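Extracellular protein containing a SCP domain (Bacillus anthracis, PDB 4IFA) is of unknown function but, as an extracellular protein combining a CAP-associated N-terminal region with an SCP domain, may take part in virulence. Local coordinates at residues F146-T151 against R192-V197; F170-H175 against W305-G310; Q215-N220 against V325-K330. All coordinates share one frame; numbering follows the deposited sequence. Where two conformers were deposited one is given.

Contact 1. Residues F146-T151 against R192-V197; sequences FELSDT and RPYQLV
F146 and L196 face each other as an antiparallel non-hydrogen-bonded pair, and the F146 ring is sandwiched between L196 and Y194. The delta methyl CD1 of L196 sits over the centre of the F146 ring, 3.7 Å from its centroid and almost on the ring normal, which defines a CH-pi contact. From the opposite side of the same ring, Y194 offers its edge in an offset edge-to-face pair, with centroids 5.9 Å apart and planes at 83°. Y194 is itself clamped: the CG of L148 lies over its centre, 3.6 Å from the centroid, while the CB of P193 covers the other face. The OH of Y194 is hydrogen-bonded to Q156 O. The first torsion of L148 (chi1 -70°) sets CG anti to the carbonyl carbon and lays both methyls along the Y194 ring.

Backbone polar contacts are few. E147 N donates to Q195 O over 2.9 Å, and the CA of F146 approaches the same oxygen. The return link is indirect: one water donates to E147 O and accepts from Q195 N, bridging the two backbones.

Side-chain polar contact lies on the other face of the sheet. Q195 NE2 reaches E147 OE1 at 2.9 Å, nearly along the C-O axis and close to the amide plane, although carboxylate and amide are turned 54° apart. V197 CG2 rests against this carboxylate, 3.6 Å from OE1.

Past L148 the chain turns into helix 150-155, where S149, at the N-cap, caps a backbone N just past T151 with its OG while E152 OE1 accepts from S149 N, the reciprocal pattern of a capping box. The whole is the joining of an edge strand, 195-198, to the central strand 142-147 of a small three-stranded antiparallel sheet.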
loop_
_atom_site.group_PDB
_atom_site.type_symbol
_atom_site.label_atom_id
_atom_site.label_comp_id
_atom_site.label_asym_id
_atom_site.label_seq_id
_atom_site.Cartn_x
_atom_site.Cartn_y
_atom_site.Cartn_z
ATOM N N PHE A 146 -15.952 -9.485 10.453
ATOM C CA PHE A 146 -15.644 -9.183 9.067
ATOM C C PHE A 146 -16.080 -10.364 8.205
ATOM O O PHE A 146 -15.882 -11.531 8.576
ATOM C CB PHE A 146 -14.159 -8.917 8.862
ATOM C CG PHE A 146 -13.718 -7.589 9.367
ATOM C CD1 PHE A 146 -13.939 -6.445 8.608
ATOM C CD2 PHE A 146 -13.067 -7.469 10.585
ATOM C CE1 PHE A 146 -13.521 -5.222 9.054
ATOM C CE2 PHE A 146 -12.655 -6.238 11.048
ATOM C CZ PHE A 146 -12.879 -5.107 10.282
ATOM N N GLU A 147 -16.684 -10.058 7.065
ATOM C CA GLU A 147 -17.101 -11.065 6.108
ATOM C C GLU A 147 -16.322 -10.859 4.826
ATOM O O GLU A 147 -16.607 -9.913 4.070
ATOM C CB GLU A 147 -18.608 -10.945 5.852
ATOM C CG GLU A 147 -19.454 -11.355 7.055
ATOM C CD GLU A 147 -20.917 -10.953 6.956
ATOM O OE1 GLU A 147 -21.260 -10.033 6.179
ATOM O OE2 GLU A 147 -21.730 -11.551 7.688
ATOM N N LEU A 148 -15.324 -11.715 4.589
ATOM C CA LEU A 148 -14.515 -11.594 3.377
ATOM C C LEU A 148 -15.206 -12.228 2.184
ATOM O O LEU A 148 -15.754 -13.323 2.296
ATOM C CB LEU A 148 -13.126 -12.241 3.526
ATOM C CG LEU A 148 -12.101 -11.583 4.454
ATOM C CD1 LEU A 148 -12.473 -11.798 5.932
ATOM C CD2 LEU A 148 -10.708 -12.136 4.139
ATOM N N SER A 149 -15.165 -11.544 1.047
ATOM C CA SER A 149 -15.681 -12.091 -0.208
ATOM C C SER A 149 -14.703 -13.137 -0.746
ATOM O O SER A 149 -13.551 -13.236 -0.293
ATOM C CB SER A 149 -15.811 -10.989 -1.256
ATOM O OG SER A 149 -14.533 -10.480 -1.619
ATOM N N ASP A 150 -15.142 -13.889 -1.747
ATOM C CA ASP A 150 -14.273 -14.899 -2.359
ATOM C C ASP A 150 -13.030 -14.227 -2.933
ATOM O O ASP A 150 -11.919 -14.750 -2.813
ATOM C CB ASP A 150 -15.017 -15.673 -3.461
ATOM C CG ASP A 150 -16.056 -16.646 -2.910
ATOM O OD1 ASP A 150 -16.139 -16.836 -1.676
ATOM O OD2 ASP A 150 -16.766 -17.249 -3.735
ATOM N N THR A 151 -13.207 -13.054 -3.529
ATOM C CA THR A 151 -12.083 -12.278 -4.095
ATOM C C THR A 151 -11.085 -11.856 -3.031
ATOM O O THR A 151 -9.870 -11.987 -3.219
ATOM C CB THR A 151 -12.625 -11.053 -4.855
ATOM O OG1 THR A 151 -13.532 -11.522 -5.864
ATOM C CG2 THR A 151 -11.499 -10.224 -5.500
ATOM N N ARG A 192 -10.824 -1.152 8.290
ATOM C CA ARG A 192 -12.003 -1.876 7.733
ATOM C C ARG A 192 -11.774 -2.396 6.314
ATOM O O ARG A 192 -12.412 -1.966 5.370
ATOM C CB ARG A 192 -13.258 -0.994 7.754
ATOM C CG ARG A 192 -13.619 -0.520 9.132
ATOM C CD ARG A 192 -15.036 0.043 9.196
ATOM N NE ARG A 192 -15.373 0.546 10.534
ATOM C CZ ARG A 192 -16.600 0.891 10.931
ATOM N NH1 ARG A 192 -17.644 0.786 10.108
ATOM N NH2 ARG A 192 -16.797 1.342 12.169
ATOM N N PRO A 193 -10.859 -3.353 6.157
ATOM C CA PRO A 193 -10.561 -3.803 4.796
ATOM C C PRO A 193 -11.653 -4.605 4.106
ATOM O O PRO A 193 -11.596 -4.764 2.884
ATOM C CB PRO A 193 -9.333 -4.684 4.968
ATOM C CG PRO A 193 -9.067 -4.777 6.370
ATOM C CD PRO A 193 -9.932 -3.896 7.158
ATOM N N TYR A 194 -12.617 -5.113 4.877
ATOM C CA TYR A 194 -13.691 -5.941 4.353
ATOM C C TYR A 194 -15.034 -5.473 4.934
ATOM O O TYR A 194 -15.072 -4.631 5.834
ATOM C CB TYR A 194 -13.482 -7.400 4.780
ATOM C CG TYR A 194 -12.029 -7.859 4.816
ATOM C CD1 TYR A 194 -11.297 -8.054 3.640
ATOM C CD2 TYR A 194 -11.401 -8.122 6.024
ATOM C CE1 TYR A 194 -9.960 -8.470 3.676
ATOM C CE2 TYR A 194 -10.060 -8.566 6.070
ATOM C CZ TYR A 194 -9.358 -8.729 4.910
ATOM O OH TYR A 194 -8.051 -9.164 5.017
ATOM N N GLN A 195 -16.118 -6.044 4.413
ATOM C CA GLN A 195 -17.456 -5.776 4.905
ATOM C C GLN A 195 -17.494 -6.104 6.394
ATOM O O GLN A 195 -16.998 -7.153 6.801
ATOM C CB GLN A 195 -18.470 -6.608 4.122
ATOM C CG GLN A 195 -19.911 -6.478 4.616
ATOM C CD GLN A 195 -20.914 -7.049 3.633
ATOM O OE1 GLN A 195 -21.063 -6.545 2.514
ATOM N NE2 GLN A 195 -21.633 -8.077 4.055
ATOM N N LEU A 196 -18.088 -5.217 7.200
ATOM C CA LEU A 196 -18.109 -5.376 8.663
ATOM C C LEU A 196 -19.503 -5.332 9.285
ATOM O O LEU A 196 -20.268 -4.388 9.056
ATOM C CB LEU A 196 -17.245 -4.280 9.317
ATOM C CG LEU A 196 -17.199 -4.229 10.862
ATOM C CD1 LEU A 196 -16.439 -5.396 11.487
ATOM C CD2 LEU A 196 -16.584 -2.920 11.330
ATOM N N VAL A 197 -19.814 -6.358 10.082
ATOM C CA VAL A 197 -21.072 -6.441 10.828
ATOM C C VAL A 197 -20.673 -6.232 12.293
ATOM O O VAL A 197 -19.750 -6.896 12.774
ATOM C CB VAL A 197 -21.758 -7.805 10.644
ATOM C CG1 VAL A 197 -23.084 -7.829 11.381
ATOM C CG2 VAL A 197 -21.971 -8.111 9.162
HETATM O O HOH W 1 -16.028 -8.062 2.337
#

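Contact 2. Residues F170-H175 against W305-G310; sequences FDHFTH and WLNSEG
H172 and N307 meet because of two first torsions. In H172, chi1 of 86° holds the ring between the backbone N and the carbonyl carbon, folding ND1 round to the side served by its own amide; in N307, chi1 of -77° carries the carboxamide toward strand 164-171. N307 OD1 accepts twice from one residue, from H172 N at 2.9 Å and from H172 ND1 at 2.7 Å. Both donors lie in the carbonyl plane, and imidazole and amide are 20° from coplanar. N307 ND2 donates to F170 O at 3.0 Å and also to Q303 O, so the amide, bonded at both ends, has little freedom to flip.

F173 packs against the turn between helices 298-306 and 309-315. Its CE2 comes edge-on to L306 O at 3.5 Å; E309 OE1 and H172 CE1 lie over opposite faces, both offset toward the rim, and E309 OE2 comes 3.4 Å from F173 CE1. D171 OD1 receives F173 N (2.9 Å), an Asx turn, and T174 N, extending it to an Asx motif.

The contact thus joins the turn after strand 164-171 of the CAP-associated N-terminal region to the SCP part through N307, just past helix 298-306. R312 NH1 salt-bridges D171 OD2 and hydrogen-bonds to L306 O. L306 packs on V178 of strand 176-183 and I231 of helix 210-234; H172 and N307 touch E155 of helix 150-155.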
loop_
_atom_site.group_PDB
_atom_site.type_symbol
_atom_site.label_atom_id
_atom_site.label_comp_id
_atom_site.label_asym_id
_atom_site.label_seq_id
_atom_site.Cartn_x
_atom_site.Cartn_y
_atom_site.Cartn_z
ATOM N N PHE A 170 -1.762 -10.567 -2.061
ATOM C CA PHE A 170 -1.336 -11.385 -3.202
ATOM C C PHE A 170 -1.556 -10.662 -4.534
ATOM O O PHE A 170 -2.462 -9.845 -4.668
ATOM C CB PHE A 170 -2.136 -12.681 -3.250
ATOM C CG PHE A 170 -1.737 -13.668 -2.221
ATOM C CD1 PHE A 170 -0.732 -14.587 -2.479
ATOM C CD2 PHE A 170 -2.310 -13.652 -0.961
ATOM C CE1 PHE A 170 -0.308 -15.494 -1.481
ATOM C CE2 PHE A 170 -1.900 -14.538 0.012
ATOM C CZ PHE A 170 -0.900 -15.442 -0.242
ATOM N N ASP A 171 -0.724 -11.026 -5.498
ATOM C CA ASP A 171 -0.970 -10.787 -6.902
ATOM C C ASP A 171 -1.682 -12.054 -7.365
ATOM O O ASP A 171 -1.057 -13.113 -7.453
ATOM C CB ASP A 171 0.377 -10.619 -7.609
ATOM C CG ASP A 171 0.225 -10.441 -9.099
ATOM O OD1 ASP A 171 -0.734 -10.990 -9.698
ATOM O OD2 ASP A 171 1.038 -9.681 -9.681
ATOM N N HIS A 172 -2.988 -11.976 -7.583
ATOM C CA HIS A 172 -3.761 -13.198 -7.924
ATOM C C HIS A 172 -3.446 -13.704 -9.298
ATOM O O HIS A 172 -3.814 -14.848 -9.633
ATOM C CB HIS A 172 -5.278 -13.036 -7.769
ATOM C CG HIS A 172 -5.969 -12.460 -8.961
ATOM N ND1 HIS A 172 -6.047 -11.105 -9.201
ATOM C CD2 HIS A 172 -6.658 -13.059 -9.965
ATOM C CE1 HIS A 172 -6.731 -10.897 -10.313
ATOM N NE2 HIS A 172 -7.125 -12.069 -10.795
ATOM N N PHE A 173 -2.815 -12.888 -10.143
ATOM C CA PHE A 173 -2.474 -13.365 -11.516
ATOM C C PHE A 173 -1.251 -14.279 -11.457
ATOM O O PHE A 173 -1.171 -15.241 -12.220
ATOM C CB PHE A 173 -2.197 -12.193 -12.467
ATOM C CG PHE A 173 -3.396 -11.307 -12.701
ATOM C CD1 PHE A 173 -4.469 -11.764 -13.428
ATOM C CD2 PHE A 173 -3.409 -9.994 -12.251
ATOM C CE1 PHE A 173 -5.556 -10.958 -13.673
ATOM C CE2 PHE A 173 -4.502 -9.177 -12.496
ATOM C CZ PHE A 173 -5.561 -9.648 -13.198
ATOM N N THR A 174 -0.318 -13.981 -10.563
ATOM C CA THR A 174 0.873 -14.817 -10.411
ATOM C C THR A 174 0.766 -15.746 -9.207
ATOM O O THR A 174 1.604 -16.666 -9.064
ATOM C CB THR A 174 2.132 -14.002 -10.274
ATOM O OG1 THR A 174 2.038 -13.208 -9.086
ATOM C CG2 THR A 174 2.318 -13.064 -11.512
ATOM N N HIS A 175 -0.274 -15.563 -8.391
ATOM C CA HIS A 175 -0.528 -16.353 -7.174
ATOM C C HIS A 175 0.559 -16.188 -6.118
ATOM O O HIS A 175 0.774 -17.098 -5.313
ATOM C CB HIS A 175 -0.734 -17.831 -7.503
ATOM C CG HIS A 175 -1.732 -18.058 -8.569
ATOM N ND1 HIS A 175 -3.092 -17.954 -8.365
ATOM C CD2 HIS A 175 -1.565 -18.340 -9.879
ATOM C CE1 HIS A 175 -3.719 -18.207 -9.501
ATOM N NE2 HIS A 175 -2.817 -18.430 -10.439
ATOM N N TRP A 305 -5.119 -1.983 -8.083
ATOM C CA TRP A 305 -4.627 -1.813 -9.455
ATOM C C TRP A 305 -3.841 -3.026 -9.953
ATOM O O TRP A 305 -4.004 -3.498 -11.087
ATOM C CB TRP A 305 -3.782 -0.554 -9.617
ATOM C CG TRP A 305 -4.550 0.715 -9.440
ATOM C CD1 TRP A 305 -5.829 0.952 -9.873
ATOM C CD2 TRP A 305 -4.074 1.965 -8.894
ATOM N NE1 TRP A 305 -6.189 2.248 -9.598
ATOM C CE2 TRP A 305 -5.140 2.891 -8.993
ATOM C CE3 TRP A 305 -2.888 2.379 -8.297
ATOM C CZ2 TRP A 305 -5.012 4.201 -8.520
ATOM C CZ3 TRP A 305 -2.791 3.648 -7.806
ATOM C CH2 TRP A 305 -3.830 4.549 -7.953
ATOM N N LEU A 306 -2.978 -3.568 -9.107
ATOM C CA LEU A 306 -2.166 -4.754 -9.478
ATOM C C LEU A 306 -3.049 -5.919 -9.854
ATOM O O LEU A 306 -2.727 -6.707 -10.762
ATOM C CB LEU A 306 -1.275 -5.159 -8.307
ATOM C CG LEU A 306 -0.266 -6.283 -8.524
ATOM C CD1 LEU A 306 0.784 -5.856 -9.535
ATOM C CD2 LEU A 306 0.353 -6.726 -7.190
ATOM N N ASN A 307 -4.189 -6.040 -9.167
ATOM C CA ASN A 307 -5.127 -7.135 -9.380
ATOM C C ASN A 307 -6.246 -6.907 -10.398
ATOM O O ASN A 307 -7.173 -7.707 -10.494
ATOM C CB ASN A 307 -5.708 -7.560 -8.034
ATOM C CG ASN A 307 -4.741 -8.383 -7.246
ATOM O OD1 ASN A 307 -4.573 -9.557 -7.559
ATOM N ND2 ASN A 307 -4.123 -7.801 -6.202
ATOM N N SER A 308 -6.060 -5.894 -11.234
ATOM C CA SER A 308 -7.038 -5.572 -12.312
ATOM C C SER A 308 -6.279 -5.533 -13.637
ATOM O O SER A 308 -5.333 -4.749 -13.761
ATOM C CB SER A 308 -7.644 -4.222 -12.019
ATOM O OG SER A 308 -8.371 -3.746 -13.173
ATOM N N GLU A 309 -6.702 -6.301 -14.643
ATOM C CA GLU A 309 -5.947 -6.389 -15.899
ATOM C C GLU A 309 -5.617 -5.048 -16.545
ATOM O O GLU A 309 -4.489 -4.827 -16.975
ATOM C CB GLU A 309 -6.652 -7.267 -16.946
ATOM C CG GLU A 309 -6.708 -8.743 -16.609
ATOM C CD GLU A 309 -5.397 -9.518 -16.885
ATOM O OE1 GLU A 309 -4.272 -8.946 -16.871
ATOM O OE2 GLU A 309 -5.508 -10.765 -17.069
ATOM N N GLY A 310 -6.610 -4.169 -16.649
ATOM C CA GLY A 310 -6.395 -2.905 -17.347
ATOM C C GLY A 310 -5.428 -1.987 -16.649
ATOM O O GLY A 310 -4.606 -1.282 -17.281
#

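Contact 3. Residues Q215-N220 against V325-K330; sequences QIENGN and VGVYDK
E217 and V327 face each other across the approach of a helix to a strand whose short axes run 7.3 Å apart at 146°. The CB of E217 points at the strand; with chi1 at -71° and the chain extended beyond CG, the side chain runs alongside the backbone and brings its carboxylate to D329, just past the strand. There OE2 takes D329 N at 2.8 Å in a nearly straight bond, although the donor stands well above the carboxylate plane. OE1 is served by a water that also donates to V327 O, so this buried carboxylate has a partner at each oxygen.

The two methyls of V327 divide the helix surface: CG1 meets E217 CG at 4.0 Å and CG2 meets N220 CB at 4.1 Å. A second water accepts from N220 ND2 and donates to D329 O, while N220 OD1 receives G298 N.

Y328, its CB directed away from the helix, packs on S254, K255 and K258 of helix 244-260; D329 pairs with K258. Strands 322-328 and 331-338, joined by a turn with positive phi at D329, form a hairpin in a mixed sheet between helices 210-234 and 244-260, the alpha-beta-alpha sandwich of the SCP (CAP) fold.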
loop_
_atom_site.group_PDB
_atom_site.type_symbol
_atom_site.label_atom_id
_atom_site.label_comp_id
_atom_site.label_asym_id
_atom_site.label_seq_id
_atom_site.Cartn_x
_atom_site.Cartn_y
_atom_site.Cartn_z
ATOM N N GLN A 215 -1.192 16.628 4.068
ATOM C CA GLN A 215 -0.025 15.849 4.471
ATOM C C GLN A 215 -0.263 14.335 4.295
ATOM O O GLN A 215 0.619 13.598 3.833
ATOM C CB GLN A 215 0.314 16.130 5.929
ATOM C CG GLN A 215 0.801 17.535 6.207
ATOM C CD GLN A 215 0.998 17.804 7.679
ATOM O OE1 GLN A 215 0.099 17.599 8.494
ATOM N NE2 GLN A 215 2.181 18.294 8.028
ATOM N N ILE A 216 -1.463 13.884 4.649
ATOM C CA ILE A 216 -1.837 12.467 4.501
ATOM C C ILE A 216 -1.828 12.081 3.014
ATOM O O ILE A 216 -1.323 10.997 2.635
ATOM C CB ILE A 216 -3.209 12.174 5.119
ATOM C CG1 ILE A 216 -3.176 12.373 6.628
ATOM C CG2 ILE A 216 -3.642 10.737 4.782
ATOM C CD1 ILE A 216 -4.583 12.499 7.274
ATOM N N GLU A 217 -2.394 12.964 2.185
ATOM C CA GLU A 217 -2.434 12.742 0.730
ATOM C C GLU A 217 -1.016 12.632 0.177
ATOM O O GLU A 217 -0.741 11.745 -0.641
ATOM C CB GLU A 217 -3.205 13.887 0.052
ATOM C CG GLU A 217 -4.712 13.815 0.343
ATOM C CD GLU A 217 -5.469 15.156 0.324
ATOM O OE1 GLU A 217 -4.884 16.220 0.006
ATOM O OE2 GLU A 217 -6.674 15.094 0.639
ATOM N N ASN A 218 -0.132 13.531 0.609
ATOM C CA ASN A 218 1.265 13.528 0.155
ATOM C C ASN A 218 1.956 12.195 0.493
ATOM O O ASN A 218 2.762 11.682 -0.290
ATOM C CB ASN A 218 2.048 14.701 0.766
ATOM C CG ASN A 218 1.623 16.082 0.218
ATOM O OD1 ASN A 218 2.025 17.116 0.754
ATOM N ND2 ASN A 218 0.816 16.099 -0.828
ATOM N N GLY A 219 1.636 11.627 1.661
ATOM C CA GLY A 219 2.182 10.332 2.083
ATOM C C GLY A 219 1.670 9.231 1.175
ATOM O O GLY A 219 2.421 8.363 0.713
ATOM N N ASN A 220 0.367 9.230 0.932
ATOM C CA ASN A 220 -0.210 8.247 0.035
ATOM C C ASN A 220 0.409 8.327 -1.363
ATOM O O ASN A 220 0.614 7.307 -2.029
ATOM C CB ASN A 220 -1.725 8.395 -0.008
ATOM C CG ASN A 220 -2.421 7.715 1.144
ATOM O OD1 ASN A 220 -1.979 6.648 1.615
ATOM N ND2 ASN A 220 -3.549 8.285 1.593
ATOM N N VAL A 325 1.842 10.896 -9.079
ATOM C CA VAL A 325 0.700 10.357 -8.336
ATOM C C VAL A 325 0.040 11.531 -7.647
ATOM O O VAL A 325 0.713 12.336 -7.037
ATOM C CB VAL A 325 1.133 9.313 -7.255
ATOM C CG1 VAL A 325 -0.086 8.677 -6.641
ATOM C CG2 VAL A 325 2.066 8.203 -7.843
ATOM N N GLY A 326 -1.287 11.572 -7.706
ATOM C CA GLY A 326 -2.066 12.631 -7.049
ATOM C C GLY A 326 -3.213 12.025 -6.274
ATOM O O GLY A 326 -3.998 11.255 -6.820
ATOM N N VAL A 327 -3.341 12.413 -5.018
ATOM C CA VAL A 327 -4.350 11.889 -4.092
ATOM C C VAL A 327 -5.096 13.060 -3.477
ATOM O O VAL A 327 -4.495 14.081 -3.153
ATOM C CB VAL A 327 -3.690 11.015 -2.989
ATOM C CG1 VAL A 327 -4.715 10.560 -1.962
ATOM C CG2 VAL A 327 -2.901 9.823 -3.628
ATOM N N TYR A 328 -6.424 12.922 -3.393
ATOM C CA TYR A 328 -7.295 13.910 -2.774
ATOM C C TYR A 328 -8.330 13.114 -1.987
ATOM O O TYR A 328 -9.121 12.372 -2.566
ATOM C CB TYR A 328 -7.963 14.812 -3.813
ATOM C CG TYR A 328 -8.686 15.978 -3.220
ATOM C CD1 TYR A 328 -7.978 17.100 -2.850
ATOM C CD2 TYR A 328 -10.046 15.932 -3.002
ATOM C CE1 TYR A 328 -8.640 18.220 -2.287
ATOM C CE2 TYR A 328 -10.712 17.025 -2.459
ATOM C CZ TYR A 328 -9.992 18.156 -2.102
ATOM O OH TYR A 328 -10.647 19.258 -1.536
ATOM N N ASP A 329 -8.272 13.221 -0.661
ATOM C CA ASP A 329 -9.057 12.374 0.235
ATOM C C ASP A 329 -8.815 10.909 -0.190
ATOM O O ASP A 329 -7.662 10.504 -0.268
ATOM C CB ASP A 329 -10.536 12.801 0.279
ATOM C CG ASP A 329 -11.281 12.310 1.552
ATOM O OD1 ASP A 329 -10.751 11.495 2.359
ATOM O OD2 ASP A 329 -12.398 12.828 1.787
ATOM N N LYS A 330 -9.856 10.136 -0.472
ATOM C CA LYS A 330 -9.658 8.751 -0.901
ATOM C C LYS A 330 -9.834 8.547 -2.391
ATOM O O LYS A 330 -10.320 7.519 -2.817
ATOM C CB LYS A 330 -10.515 7.776 -0.052
ATOM C CG LYS A 330 -10.094 7.810 1.440
ATOM C CD LYS A 330 -10.837 6.774 2.233
ATOM C CE LYS A 330 -10.465 6.859 3.696
ATOM N NZ LYS A 330 -11.390 6.032 4.536
HETATM O O HOH W 2 -3.479 16.583 -2.218
HETATM O O HOH W 3 -5.542 10.561 1.347
#

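Overall arrangement
Contact 3 is the most deeply buried of the three and belongs to the layering of the SCP domain itself, whereas contacts 1 and 2 are only partly buried. Contact 1 completes a small sheet within the CAP-associated region; contact 2 joins that region to the SCP domain. No two contacts touch, but they share neighbours: helix 210-234, which supplies contact 3, also backs L306 in contact 2, and helix 150-155 begins in contact 1 and borders contact 2. Chemistry follows place. Contact 1 relies on ring packing beside a partly solvated strand pairing, contact 2 on a doubly used amide oxygen at the junction, and contact 3 on a buried carboxylate and waters.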